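Local coordinates for second substrate binding domain of putative amino acid ABC transporter (Streptococcus pneumoniae, PDB 4OEN), which probably captures an amino acid outside the cell and delivers it to the membrane-embedded part of an ABC transporter, at residues A[29-34]-A[218-223]; A[13-18]-A[163-168]; A[185-190]-A[195-200]; A[17-20]-A[24-27]. One frame throughout, in Å; residues are numbered along the deposited sequence. Where two conformers were deposited one is given.

Contact 1: A[29-34]-A[218-223]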
loop_
_atom_site.group_PDB
_atom_site.type_symbol
_atom_site.label_atom_id
_atom_site.label_comp_id
_atom_site.label_asym_id
_atom_site.label_seq_id
_atom_site.Cartn_x
_atom_site.Cartn_y
_atom_site.Cartn_z
ATOM N N ASP A 29 -5.358 -5.420 5.080
ATOM C CA ASP A 29 -4.579 -6.092 6.122
ATOM C C ASP A 29 -5.437 -6.747 7.168
ATOM O O ASP A 29 -5.115 -7.838 7.646
ATOM C CB ASP A 29 -3.658 -5.116 6.825
ATOM C CG ASP A 29 -2.487 -4.723 5.991
ATOM O OD1 ASP A 29 -2.312 -5.293 4.885
ATOM O OD2 ASP A 29 -1.745 -3.849 6.470
ATOM N N MET A 30 -6.515 -6.061 7.537
ATOM C CA MET A 30 -7.407 -6.560 8.580
ATOM C C MET A 30 -8.104 -7.805 8.087
ATOM O O MET A 30 -8.163 -8.816 8.790
ATOM C CB MET A 30 -8.416 -5.491 8.987
ATOM C CG MET A 30 -7.750 -4.258 9.641
ATOM S SD MET A 30 -6.835 -4.593 11.183
ATOM C CE MET A 30 -5.159 -4.867 10.597
ATOM N N GLU A 31 -8.610 -7.747 6.857
ATOM C CA GLU A 31 -9.290 -8.908 6.310
ATOM C C GLU A 31 -8.330 -10.069 6.088
ATOM O O GLU A 31 -8.679 -11.219 6.337
ATOM C CB GLU A 31 -10.004 -8.549 5.007
ATOM C CG GLU A 31 -11.169 -7.611 5.234
ATOM C CD GLU A 31 -12.169 -7.597 4.089
ATOM O OE1 GLU A 31 -12.450 -8.665 3.497
ATOM O OE2 GLU A 31 -12.676 -6.507 3.788
ATOM N N LEU A 32 -7.121 -9.765 5.613
ATOM C CA LEU A 32 -6.154 -10.804 5.292
ATOM C C LEU A 32 -5.681 -11.543 6.548
ATOM O O LEU A 32 -5.661 -12.764 6.572
ATOM C CB LEU A 32 -4.969 -10.202 4.545
ATOM C CG LEU A 32 -3.823 -11.160 4.228
ATOM C CD1 LEU A 32 -4.282 -12.241 3.282
ATOM C CD2 LEU A 32 -2.655 -10.374 3.672
ATOM N N ILE A 33 -5.321 -10.818 7.608
ATOM C CA ILE A 33 -4.819 -11.528 8.782
ATOM C C ILE A 33 -5.927 -12.383 9.417
ATOM O O ILE A 33 -5.675 -13.502 9.861
ATOM C CB ILE A 33 -4.197 -10.563 9.829
ATOM C CG1 ILE A 33 -3.386 -11.361 10.856
ATOM C CG2 ILE A 33 -5.244 -9.649 10.475
ATOM C CD1 ILE A 33 -2.271 -12.173 10.237
ATOM N N LYS A 34 -7.156 -11.882 9.423
ATOM C CA LYS A 34 -8.282 -12.655 9.940
ATOM C C LYS A 34 -8.535 -13.922 9.130
ATOM O O LYS A 34 -8.813 -14.973 9.704
ATOM C CB LYS A 34 -9.543 -11.805 9.959
ATOM C CG LYS A 34 -9.480 -10.692 10.980
ATOM C CD LYS A 34 -10.660 -9.776 10.842
ATOM C CE LYS A 34 -10.427 -8.513 11.648
ATOM N NZ LYS A 34 -11.600 -7.607 11.597
ATOM N N LEU A 218 -8.478 -8.362 -2.239
ATOM C CA LEU A 218 -7.848 -7.293 -3.013
ATOM C C LEU A 218 -8.872 -6.540 -3.851
ATOM O O LEU A 218 -8.885 -5.303 -3.866
ATOM C CB LEU A 218 -6.751 -7.847 -3.920
ATOM C CG LEU A 218 -5.511 -8.352 -3.195
ATOM C CD1 LEU A 218 -4.459 -8.786 -4.195
ATOM C CD2 LEU A 218 -4.971 -7.268 -2.273
ATOM N N ASP A 219 -9.735 -7.282 -4.540
ATOM C CA ASP A 219 -10.700 -6.667 -5.445
ATOM C C ASP A 219 -11.665 -5.722 -4.729
ATOM O O ASP A 219 -12.127 -4.729 -5.300
ATOM C CB ASP A 219 -11.495 -7.742 -6.187
ATOM C CG ASP A 219 -10.661 -8.490 -7.203
ATOM O OD1 ASP A 219 -9.564 -8.001 -7.559
ATOM O OD2 ASP A 219 -11.120 -9.560 -7.665
ATOM N N LYS A 220 -11.975 -6.035 -3.476
ATOM C CA LYS A 220 -12.921 -5.238 -2.716
ATOM C C LYS A 220 -12.405 -3.811 -2.560
ATOM O O LYS A 220 -13.165 -2.842 -2.669
ATOM C CB LYS A 220 -13.168 -5.866 -1.339
ATOM C CG LYS A 220 -13.998 -5.003 -0.405
ATOM C CD LYS A 220 -14.226 -5.701 0.927
ATOM C CE LYS A 220 -15.065 -4.840 1.854
ATOM N NZ LYS A 220 -15.268 -5.496 3.174
ATOM N N TYR A 221 -11.101 -3.698 -2.324
ATOM C CA TYR A 221 -10.485 -2.404 -2.050
ATOM C C TYR A 221 -9.897 -1.732 -3.282
ATOM O O TYR A 221 -9.851 -0.503 -3.371
ATOM C CB TYR A 221 -9.407 -2.596 -0.986
ATOM C CG TYR A 221 -10.035 -3.019 0.299
ATOM C CD1 TYR A 221 -10.580 -2.062 1.158
ATOM C CD2 TYR A 221 -10.094 -4.357 0.672
ATOM C CE1 TYR A 221 -11.191 -2.431 2.335
ATOM C CE2 TYR A 221 -10.698 -4.737 1.866
ATOM C CZ TYR A 221 -11.240 -3.766 2.693
ATOM O OH TYR A 221 -11.862 -4.102 3.887
ATOM N N LEU A 222 -9.474 -2.532 -4.253
ATOM C CA LEU A 222 -8.671 -1.989 -5.340
ATOM C C LEU A 222 -9.337 -2.114 -6.707
ATOM O O LEU A 222 -8.791 -1.652 -7.712
ATOM C CB LEU A 222 -7.296 -2.677 -5.363
ATOM C CG LEU A 222 -6.472 -2.586 -4.074
ATOM C CD1 LEU A 222 -5.198 -3.383 -4.234
ATOM C CD2 LEU A 222 -6.155 -1.131 -3.757
ATOM N N ALA A 223 -10.526 -2.712 -6.751
ATOM C CA ALA A 223 -11.206 -2.919 -8.032
ATOM C C ALA A 223 -12.717 -2.698 -7.955
ATOM O O ALA A 223 -13.445 -3.059 -8.887
ATOM C CB ALA A 223 -10.909 -4.327 -8.570
ATOM O OXT ALA A 223 -13.251 -2.158 -6.983
#

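Contact 2: A[13-18]-A[163-168]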
loop_
_atom_site.group_PDB
_atom_site.type_symbol
_atom_site.label_atom_id
_atom_site.label_comp_id
_atom_site.label_asym_id
_atom_site.label_seq_id
_atom_site.Cartn_x
_atom_site.Cartn_y
_atom_site.Cartn_z
ATOM N N PHE A 13 -4.240 3.994 7.472
ATOM C CA PHE A 13 -3.354 3.766 6.349
ATOM C C PHE A 13 -4.158 3.069 5.243
ATOM O O PHE A 13 -3.873 1.936 4.887
ATOM C CB PHE A 13 -2.145 2.926 6.780
ATOM C CG PHE A 13 -0.964 3.040 5.864
ATOM C CD1 PHE A 13 -0.379 4.272 5.621
ATOM C CD2 PHE A 13 -0.419 1.914 5.270
ATOM C CE1 PHE A 13 0.717 4.382 4.779
ATOM C CE2 PHE A 13 0.664 2.008 4.425
ATOM C CZ PHE A 13 1.243 3.249 4.181
ATOM N N ALA A 14 -5.171 3.761 4.729
ATOM C CA ALA A 14 -6.055 3.193 3.713
ATOM C C ALA A 14 -5.253 2.978 2.438
ATOM O O ALA A 14 -4.426 3.818 2.087
ATOM C CB ALA A 14 -7.254 4.124 3.450
ATOM N N PRO A 15 -5.512 1.872 1.712
ATOM C CA PRO A 15 -6.533 0.837 1.912
ATOM C C PRO A 15 -6.102 -0.354 2.758
ATOM O O PRO A 15 -6.882 -1.296 2.871
ATOM C CB PRO A 15 -6.807 0.366 0.485
ATOM C CG PRO A 15 -5.431 0.445 -0.156
ATOM C CD PRO A 15 -4.808 1.700 0.431
ATOM N N PHE A 16 -4.906 -0.326 3.342
ATOM C CA PHE A 16 -4.444 -1.461 4.140
ATOM C C PHE A 16 -5.150 -1.577 5.487
ATOM O O PHE A 16 -5.539 -2.675 5.906
ATOM C CB PHE A 16 -2.923 -1.377 4.321
ATOM C CG PHE A 16 -2.183 -1.443 3.026
ATOM C CD1 PHE A 16 -1.957 -2.668 2.411
ATOM C CD2 PHE A 16 -1.772 -0.285 2.382
ATOM C CE1 PHE A 16 -1.312 -2.745 1.195
ATOM C CE2 PHE A 16 -1.114 -0.350 1.161
ATOM C CZ PHE A 16 -0.882 -1.592 0.564
ATOM N N VAL A 17 -5.340 -0.452 6.163
ATOM C CA VAL A 17 -6.031 -0.475 7.443
ATOM C C VAL A 17 -6.577 0.911 7.693
ATOM O O VAL A 17 -5.857 1.915 7.559
ATOM C CB VAL A 17 -5.102 -0.961 8.592
ATOM C CG1 VAL A 17 -3.795 -0.140 8.666
ATOM C CG2 VAL A 17 -5.837 -0.941 9.944
ATOM N N PHE A 18 -7.864 0.964 8.016
ATOM C CA PHE A 18 -8.529 2.226 8.292
ATOM C C PHE A 18 -9.852 1.979 9.001
ATOM O O PHE A 18 -10.355 0.850 9.032
ATOM C CB PHE A 18 -8.743 3.029 6.999
ATOM C CG PHE A 18 -9.558 2.308 5.955
ATOM C CD1 PHE A 18 -10.887 2.634 5.757
ATOM C CD2 PHE A 18 -8.986 1.309 5.174
ATOM C CE1 PHE A 18 -11.641 1.972 4.800
ATOM C CE2 PHE A 18 -9.734 0.644 4.211
ATOM C CZ PHE A 18 -11.056 0.979 4.026
ATOM N N LEU A 163 -4.142 5.326 -5.246
ATOM C CA LEU A 163 -4.875 5.719 -6.438
ATOM C C LEU A 163 -5.965 4.708 -6.779
ATOM O O LEU A 163 -7.096 5.105 -7.059
ATOM C CB LEU A 163 -3.931 5.886 -7.621
ATOM C CG LEU A 163 -3.686 7.321 -8.079
ATOM C CD1 LEU A 163 -2.617 7.345 -9.168
ATOM C CD2 LEU A 163 -4.996 7.937 -8.567
ATOM N N LYS A 164 -5.654 3.411 -6.754
ATOM C CA LYS A 164 -6.651 2.394 -7.092
ATOM C C LYS A 164 -7.795 2.366 -6.076
ATOM O O LYS A 164 -8.943 2.121 -6.429
ATOM C CB LYS A 164 -6.007 1.004 -7.176
ATOM C CG LYS A 164 -5.106 0.784 -8.387
ATOM C CD LYS A 164 -5.883 0.316 -9.603
ATOM C CE LYS A 164 -4.946 -0.116 -10.723
ATOM N NZ LYS A 164 -4.165 -1.341 -10.387
ATOM N N TYR A 165 -7.480 2.603 -4.803
ATOM C CA TYR A 165 -8.530 2.630 -3.788
ATOM C C TYR A 165 -9.479 3.783 -4.067
ATOM O O TYR A 165 -10.693 3.633 -4.010
ATOM C CB TYR A 165 -7.935 2.755 -2.373
ATOM C CG TYR A 165 -8.971 2.896 -1.286
ATOM C CD1 TYR A 165 -9.909 1.912 -1.076
ATOM C CD2 TYR A 165 -8.996 4.020 -0.457
ATOM C CE1 TYR A 165 -10.867 2.022 -0.088
ATOM C CE2 TYR A 165 -9.950 4.147 0.542
ATOM C CZ TYR A 165 -10.886 3.140 0.722
ATOM O OH TYR A 165 -11.854 3.230 1.699
ATOM N N SER A 166 -8.906 4.935 -4.397
ATOM C CA SER A 166 -9.713 6.115 -4.686
ATOM C C SER A 166 -10.592 5.892 -5.912
ATOM O O SER A 166 -11.766 6.272 -5.917
ATOM C CB SER A 166 -8.819 7.348 -4.876
ATOM O OG SER A 166 -7.987 7.225 -6.015
ATOM N N ILE A 167 -10.036 5.256 -6.938
ATOM C CA ILE A 167 -10.801 4.955 -8.140
ATOM C C ILE A 167 -11.897 3.926 -7.838
ATOM O O ILE A 167 -13.037 4.056 -8.302
ATOM C CB ILE A 167 -9.875 4.454 -9.278
ATOM C CG1 ILE A 167 -8.977 5.594 -9.766
ATOM C CG2 ILE A 167 -10.703 3.877 -10.431
ATOM C CD1 ILE A 167 -7.901 5.190 -10.746
ATOM N N SER A 168 -11.556 2.910 -7.042
ATOM C CA SER A 168 -12.522 1.902 -6.609
ATOM C C SER A 168 -13.688 2.539 -5.844
ATOM O O SER A 168 -14.842 2.083 -5.919
ATOM C CB SER A 168 -11.824 0.837 -5.747
ATOM O OG SER A 168 -12.734 -0.163 -5.326
#

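Contact 3: A[185-190]-A[195-200]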
loop_
_atom_site.group_PDB
_atom_site.type_symbol
_atom_site.label_atom_id
_atom_site.label_comp_id
_atom_site.label_asym_id
_atom_site.label_seq_id
_atom_site.Cartn_x
_atom_site.Cartn_y
_atom_site.Cartn_z
ATOM N N THR A 185 5.350 -5.650 0.282
ATOM C CA THR A 185 4.587 -5.406 1.488
ATOM C C THR A 185 4.434 -6.736 2.205
ATOM O O THR A 185 4.061 -7.722 1.583
ATOM C CB THR A 185 3.199 -4.824 1.163
ATOM O OG1 THR A 185 3.317 -3.865 0.103
ATOM C CG2 THR A 185 2.585 -4.172 2.382
ATOM N N ALA A 186 4.717 -6.775 3.506
ATOM C CA ALA A 186 4.660 -8.056 4.204
ATOM C C ALA A 186 4.283 -7.921 5.666
ATOM O O ALA A 186 4.316 -6.840 6.236
ATOM C CB ALA A 186 6.004 -8.784 4.087
ATOM N N PHE A 187 3.917 -9.060 6.249
ATOM C CA PHE A 187 3.702 -9.230 7.683
ATOM C C PHE A 187 5.062 -9.443 8.345
ATOM O O PHE A 187 5.984 -9.937 7.695
ATOM C CB PHE A 187 2.755 -10.440 7.867
ATOM C CG PHE A 187 2.577 -10.905 9.280
ATOM C CD1 PHE A 187 1.671 -10.280 10.129
ATOM C CD2 PHE A 187 3.271 -12.016 9.742
ATOM C CE1 PHE A 187 1.486 -10.733 11.443
ATOM C CE2 PHE A 187 3.092 -12.474 11.042
ATOM C CZ PHE A 187 2.205 -11.827 11.899
ATOM N N ALA A 188 5.203 -9.051 9.613
ATOM C CA ALA A 188 6.508 -9.187 10.269
ATOM C C ALA A 188 6.389 -9.627 11.709
ATOM O O ALA A 188 5.408 -9.320 12.384
ATOM C CB ALA A 188 7.292 -7.863 10.204
ATOM N N VAL A 189 7.409 -10.345 12.164
ATOM C CA VAL A 189 7.579 -10.691 13.574
ATOM C C VAL A 189 8.949 -10.178 14.005
ATOM O O VAL A 189 9.774 -9.789 13.159
ATOM C CB VAL A 189 7.473 -12.212 13.818
ATOM C CG1 VAL A 189 6.103 -12.725 13.350
ATOM C CG2 VAL A 189 8.573 -12.944 13.088
ATOM N N LYS A 190 9.188 -10.136 15.308
ATOM C CA LYS A 190 10.516 -9.763 15.780
ATOM C C LYS A 190 11.536 -10.786 15.278
ATOM O O LYS A 190 11.274 -11.980 15.325
ATOM C CB LYS A 190 10.539 -9.663 17.307
ATOM C CG LYS A 190 11.880 -9.205 17.859
ATOM C CD LYS A 190 11.838 -9.073 19.370
ATOM C CE LYS A 190 13.183 -8.608 19.903
ATOM N NZ LYS A 190 13.135 -8.439 21.368
ATOM N N PRO A 195 8.674 -17.904 15.012
ATOM C CA PRO A 195 8.870 -18.367 13.636
ATOM C C PRO A 195 7.665 -19.142 13.095
ATOM O O PRO A 195 7.415 -19.131 11.890
ATOM C CB PRO A 195 10.113 -19.258 13.744
ATOM C CG PRO A 195 10.111 -19.733 15.150
ATOM C CD PRO A 195 9.583 -18.583 15.955
ATOM N N GLU A 196 6.897 -19.773 13.977
ATOM C CA GLU A 196 5.767 -20.573 13.530
ATOM C C GLU A 196 4.655 -19.675 12.998
ATOM O O GLU A 196 3.876 -20.080 12.142
ATOM C CB GLU A 196 5.256 -21.477 14.655
ATOM C CG GLU A 196 4.411 -20.803 15.728
ATOM C CD GLU A 196 5.207 -19.957 16.713
ATOM O OE1 GLU A 196 6.459 -19.966 16.679
ATOM O OE2 GLU A 196 4.560 -19.268 17.529
ATOM N N LEU A 197 4.608 -18.435 13.474
ATOM C CA LEU A 197 3.609 -17.493 12.997
ATOM C C LEU A 197 3.911 -17.068 11.563
ATOM O O LEU A 197 3.003 -16.920 10.747
ATOM C CB LEU A 197 3.554 -16.271 13.900
ATOM C CG LEU A 197 2.523 -15.183 13.592
ATOM C CD1 LEU A 197 1.119 -15.764 13.466
ATOM C CD2 LEU A 197 2.579 -14.123 14.699
ATOM N N ILE A 198 5.193 -16.873 11.257
ATOM C CA ILE A 198 5.594 -16.589 9.879
ATOM C C ILE A 198 5.270 -17.786 8.983
ATOM O O ILE A 198 4.725 -17.624 7.879
ATOM C CB ILE A 198 7.103 -16.259 9.775
ATOM C CG1 ILE A 198 7.404 -14.907 10.422
ATOM C CG2 ILE A 198 7.574 -16.287 8.321
ATOM C CD1 ILE A 198 6.669 -13.714 9.756
ATOM N N GLU A 199 5.594 -18.986 9.460
ATOM C CA GLU A 199 5.298 -20.213 8.723
ATOM C C GLU A 199 3.809 -20.319 8.389
ATOM O O GLU A 199 3.433 -20.580 7.248
ATOM C CB GLU A 199 5.740 -21.445 9.520
ATOM C CG GLU A 199 7.241 -21.571 9.727
ATOM C CD GLU A 199 7.634 -22.805 10.541
ATOM O OE1 GLU A 199 6.849 -23.780 10.589
ATOM O OE2 GLU A 199 8.730 -22.792 11.141
ATOM N N MET A 200 2.962 -20.096 9.387
ATOM C CA MET A 200 1.518 -20.167 9.175
ATOM C C MET A 200 1.000 -19.021 8.313
ATOM O O MET A 200 0.060 -19.201 7.528
ATOM C CB MET A 200 0.788 -20.191 10.516
ATOM C CG MET A 200 1.004 -21.497 11.262
ATOM S SD MET A 200 0.002 -21.654 12.738
ATOM C CE MET A 200 0.662 -20.317 13.741
#

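Contact 4: A[17-20]-A[24-27]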
loop_
_atom_site.group_PDB
_atom_site.type_symbol
_atom_site.label_atom_id
_atom_site.label_comp_id
_atom_site.label_asym_id
_atom_site.label_seq_id
_atom_site.Cartn_x
_atom_site.Cartn_y
_atom_site.Cartn_z
ATOM N N VAL A 17 -5.340 -0.452 6.163
ATOM C CA VAL A 17 -6.031 -0.475 7.443
ATOM C C VAL A 17 -6.577 0.911 7.693
ATOM O O VAL A 17 -5.857 1.915 7.559
ATOM C CB VAL A 17 -5.102 -0.961 8.592
ATOM C CG1 VAL A 17 -3.795 -0.140 8.666
ATOM C CG2 VAL A 17 -5.837 -0.941 9.944
ATOM N N PHE A 18 -7.864 0.964 8.016
ATOM C CA PHE A 18 -8.529 2.226 8.292
ATOM C C PHE A 18 -9.852 1.979 9.001
ATOM O O PHE A 18 -10.355 0.850 9.032
ATOM C CB PHE A 18 -8.743 3.029 6.999
ATOM C CG PHE A 18 -9.558 2.308 5.955
ATOM C CD1 PHE A 18 -10.887 2.634 5.757
ATOM C CD2 PHE A 18 -8.986 1.309 5.174
ATOM C CE1 PHE A 18 -11.641 1.972 4.800
ATOM C CE2 PHE A 18 -9.734 0.644 4.211
ATOM C CZ PHE A 18 -11.056 0.979 4.026
ATOM N N GLN A 19 -10.392 3.034 9.591
ATOM C CA GLN A 19 -11.660 2.962 10.304
ATOM C C GLN A 19 -12.837 3.152 9.345
ATOM O O GLN A 19 -12.857 4.092 8.544
ATOM C CB GLN A 19 -11.681 4.025 11.412
ATOM C CG GLN A 19 -12.495 3.672 12.641
ATOM C CD GLN A 19 -12.412 4.752 13.716
ATOM O OE1 GLN A 19 -11.667 5.722 13.581
ATOM N NE2 GLN A 19 -13.182 4.588 14.784
ATOM N N ASN A 20 -13.819 2.259 9.406
ATOM C CA ASN A 20 -15.013 2.429 8.579
ATOM C C ASN A 20 -16.044 3.292 9.302
ATOM O O ASN A 20 -15.791 3.757 10.409
ATOM C CB ASN A 20 -15.612 1.071 8.181
ATOM C CG ASN A 20 -16.032 0.224 9.378
ATOM O OD1 ASN A 20 -16.265 0.731 10.471
ATOM N ND2 ASN A 20 -16.136 -1.083 9.165
ATOM N N GLN A 24 -15.117 0.509 13.112
ATOM C CA GLN A 24 -14.301 -0.696 13.202
ATOM C C GLN A 24 -13.086 -0.488 12.313
ATOM O O GLN A 24 -13.138 0.325 11.395
ATOM C CB GLN A 24 -15.080 -1.934 12.756
ATOM C CG GLN A 24 -16.362 -2.195 13.535
ATOM C CD GLN A 24 -17.212 -3.274 12.891
ATOM O OE1 GLN A 24 -17.541 -3.194 11.707
ATOM N NE2 GLN A 24 -17.560 -4.295 13.665
ATOM N N TYR A 25 -12.006 -1.214 12.562
ATOM C CA TYR A 25 -10.874 -1.133 11.657
ATOM C C TYR A 25 -10.998 -2.229 10.602
ATOM O O TYR A 25 -11.202 -3.407 10.908
ATOM C CB TYR A 25 -9.538 -1.196 12.426
ATOM C CG TYR A 25 -9.362 0.089 13.193
ATOM C CD1 TYR A 25 -8.785 1.210 12.602
ATOM C CD2 TYR A 25 -9.859 0.215 14.479
ATOM C CE1 TYR A 25 -8.678 2.419 13.308
ATOM C CE2 TYR A 25 -9.765 1.408 15.179
ATOM C CZ TYR A 25 -9.174 2.500 14.592
ATOM O OH TYR A 25 -9.097 3.677 15.300
ATOM N N THR A 26 -10.947 -1.801 9.346
ATOM C CA THR A 26 -11.116 -2.701 8.220
ATOM C C THR A 26 -9.934 -2.467 7.287
ATOM O O THR A 26 -8.976 -1.795 7.666
ATOM C CB THR A 26 -12.473 -2.474 7.503
ATOM O OG1 THR A 26 -12.685 -3.499 6.525
ATOM C CG2 THR A 26 -12.507 -1.114 6.817
ATOM N N GLY A 27 -9.973 -3.035 6.083
ATOM C CA GLY A 27 -8.896 -2.818 5.129
ATOM C C GLY A 27 -8.288 -4.133 4.685
ATOM O O GLY A 27 -8.552 -5.158 5.284
#

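Contact 1: A[29-34]-A[218-223]
With CG beside its own backbone N and opposite the carbonyl carbon (chi1 -68°), E31 reaches out from its helix in an extended chain to meet K220 and Y221. K220 CG is trans to its backbone N (chi1 172°), and the rest of the side chain runs fully stretched, crossing E31 at about a right angle. Both partners converge on a single carboxylate oxygen. Y221 OH donates to E31 OE2 at 2.5 Å, a short bond that arrives on the anti side of the carboxylate. The ammonium of K220 takes the syn side, NZ lying 2.8 Å from E31 OE2 in a salt bridge; both donors sit somewhat out of the carboxylate plane. The carboxylate meets the edge of the Y221 ring with the two planes 69° apart, while K220 CG lies 4.0 Å above the plane of the Y221 ring, near its rim.

In this type II periplasmic binding protein fold the contact joins the first turns of helix 28-40 to the last turn of the C-terminal helix 213-222. An acid near a helix start and a lysine near a helix end are each probably favoured by the local helix dipole. The phenol oxygen is also hydrogen-bonded to T26 OG1 and to the amide N of G27, which should restrict its position. L218, Y221 and L222 also pack against I28, in the first turn of helix 28-40.

Contact 2: A[13-18]-A[163-168]
The phenol oxygen of Y165 is approached by two carbons of the F18 ring, CZ at 3.3 Å and CE1 at 3.4 Å from OH, in van der Waals contact and with no hydrogen bond across the contact. The two aromatic side chains extend against each other from their own segments and meet obliquely, ring centroids 5.5 Å apart and planes at 54°. The ring of Y165 is trans to the backbone N (chi1 175°), which carries it off helix 160-168 and across to segment 13-18. P15 runs alongside the root of the tyrosine in the reverse sense: its CB lies 4.2 Å from the Y165 ring centroid, an off-centre CH-pi contact, and its CG approaches Y165 CB. A14 CB adds a further apolar touch, 4.0 Å from Y165 CE2.

The turn before strand 18-19 contains a cis peptide bond before P15 and a classic beta bulge in which F16 and V17 both face F13; the bond from F13 N to V17 O is 2.6 Å. Helix 213-222 packs beside the same group, with L222 against P15 and Y221 against F18, while P161 near the start of helix 160-168 touches both P15 and F16, and the chain runs on into strand 18-19.

Contact 3: A[185-190]-A[195-200]
I198 meets F187 and V189 through one arm of its branched side chain. From CB, the CG1 branch leaves beside the backbone N, opposite the carbonyl carbon (chi1 -70°), which places CG1 beside V189. There it lies against both methyls of that residue, closest to V189 CG2, at 3.5 Å. The terminal CD1 then fits between F187 and V189, 3.8 Å from V189 CG1 and equally 3.8 Å from F187 CD2.

L197, one position earlier on the helix, completes the apolar surface. Its CG sits 3.8 Å from F187 CE2, and its CD2 meets the edge of that ring, in plane, at 3.6 Å from CZ. The same methyl also approaches V189 CG1 at 4.0 Å, a single branch that touches both F187 and V189. F187 and L197 cross at about a right angle, while V189 and I198 meet obliquely. F187 and V189 point to the helix, and A188 between them turns to the other side, onto F80 and F82.

Around this group the F187 ring stacks with F201 farther along the helix, and L197 also touches Y5 of strand 5-8. Strand 180-190 is followed after a short connection by helix 195-210, which folds back over the side of the sheet carrying F187 and V189: a beta-alpha step of the layered alpha/beta architecture of type II periplasmic binding proteins.

Contact 4: A[17-20]-A[24-27]
F18 and T26 form the hydrogen-bonded pair of a short antiparallel beta hairpin, strands 18-19 and 25-26. T26 N donates to F18 O at 2.7 Å, and F18 N returns the bond to T26 O at 3.0 Å. Each carbonyl also takes a CA-H contact, T26 O from V17 CA and F18 O from Y25 CA. Q19 and Y25 follow as the non-hydrogen-bonded pair, and beyond them N20 N donates to Q24 O at 2.9 Å, an acceptor that Q19 CA approaches as well.

At the turn a side chain stands in for the main chain. N20 has CG between its backbone N and carbonyl carbon (chi1 60°), which folds the amide back over the turn; its OD1 then accepts Q24 N at 2.9 Å, with the donor 39° out of the amide plane rather than on a lone pair. The same OD1 also takes a weak bond from S22 N.

On the face carrying Q19 and Y25, Q19 CG lies over one face of the Y25 ring, a CH-pi contact 4.2 Å from its centroid, and the planes of the glutamine amide and the ring are 16° apart. On the face carrying F18 and T26, OG1 of T26 is satisfied by Y221; G27 stands at the N-cap of helix 28-40. G27 CA lies 3.7 Å from F18 CE2, and the remaining T26 branch, methyl CG2, rests over one face of the F18 ring, 4.0 Å from the centroid.

How the contacts relate
Contacts 1, 2 and 4 cluster, their centres about 10 Å from one another, while that of contact 3 lies 18 to 23 Å from each of them. Contacts 2 and 4 share V17 and F18, and strand 25-26 of contact 4 runs straight into helix 28-40 of contact 1. Along the chain contact 4 closes before contact 1 opens, and contacts 1 and 2 cross. Helix 213-222 takes part in contact 1 and touches the segments of contacts 2 and 4, with A223 meeting S168, folding the chain end back onto the N-terminal part. Contact 3, nested between the segments of contact 1, touches it lightly, where I33 CD1 packs against F187 CE1 at 4.2 Å.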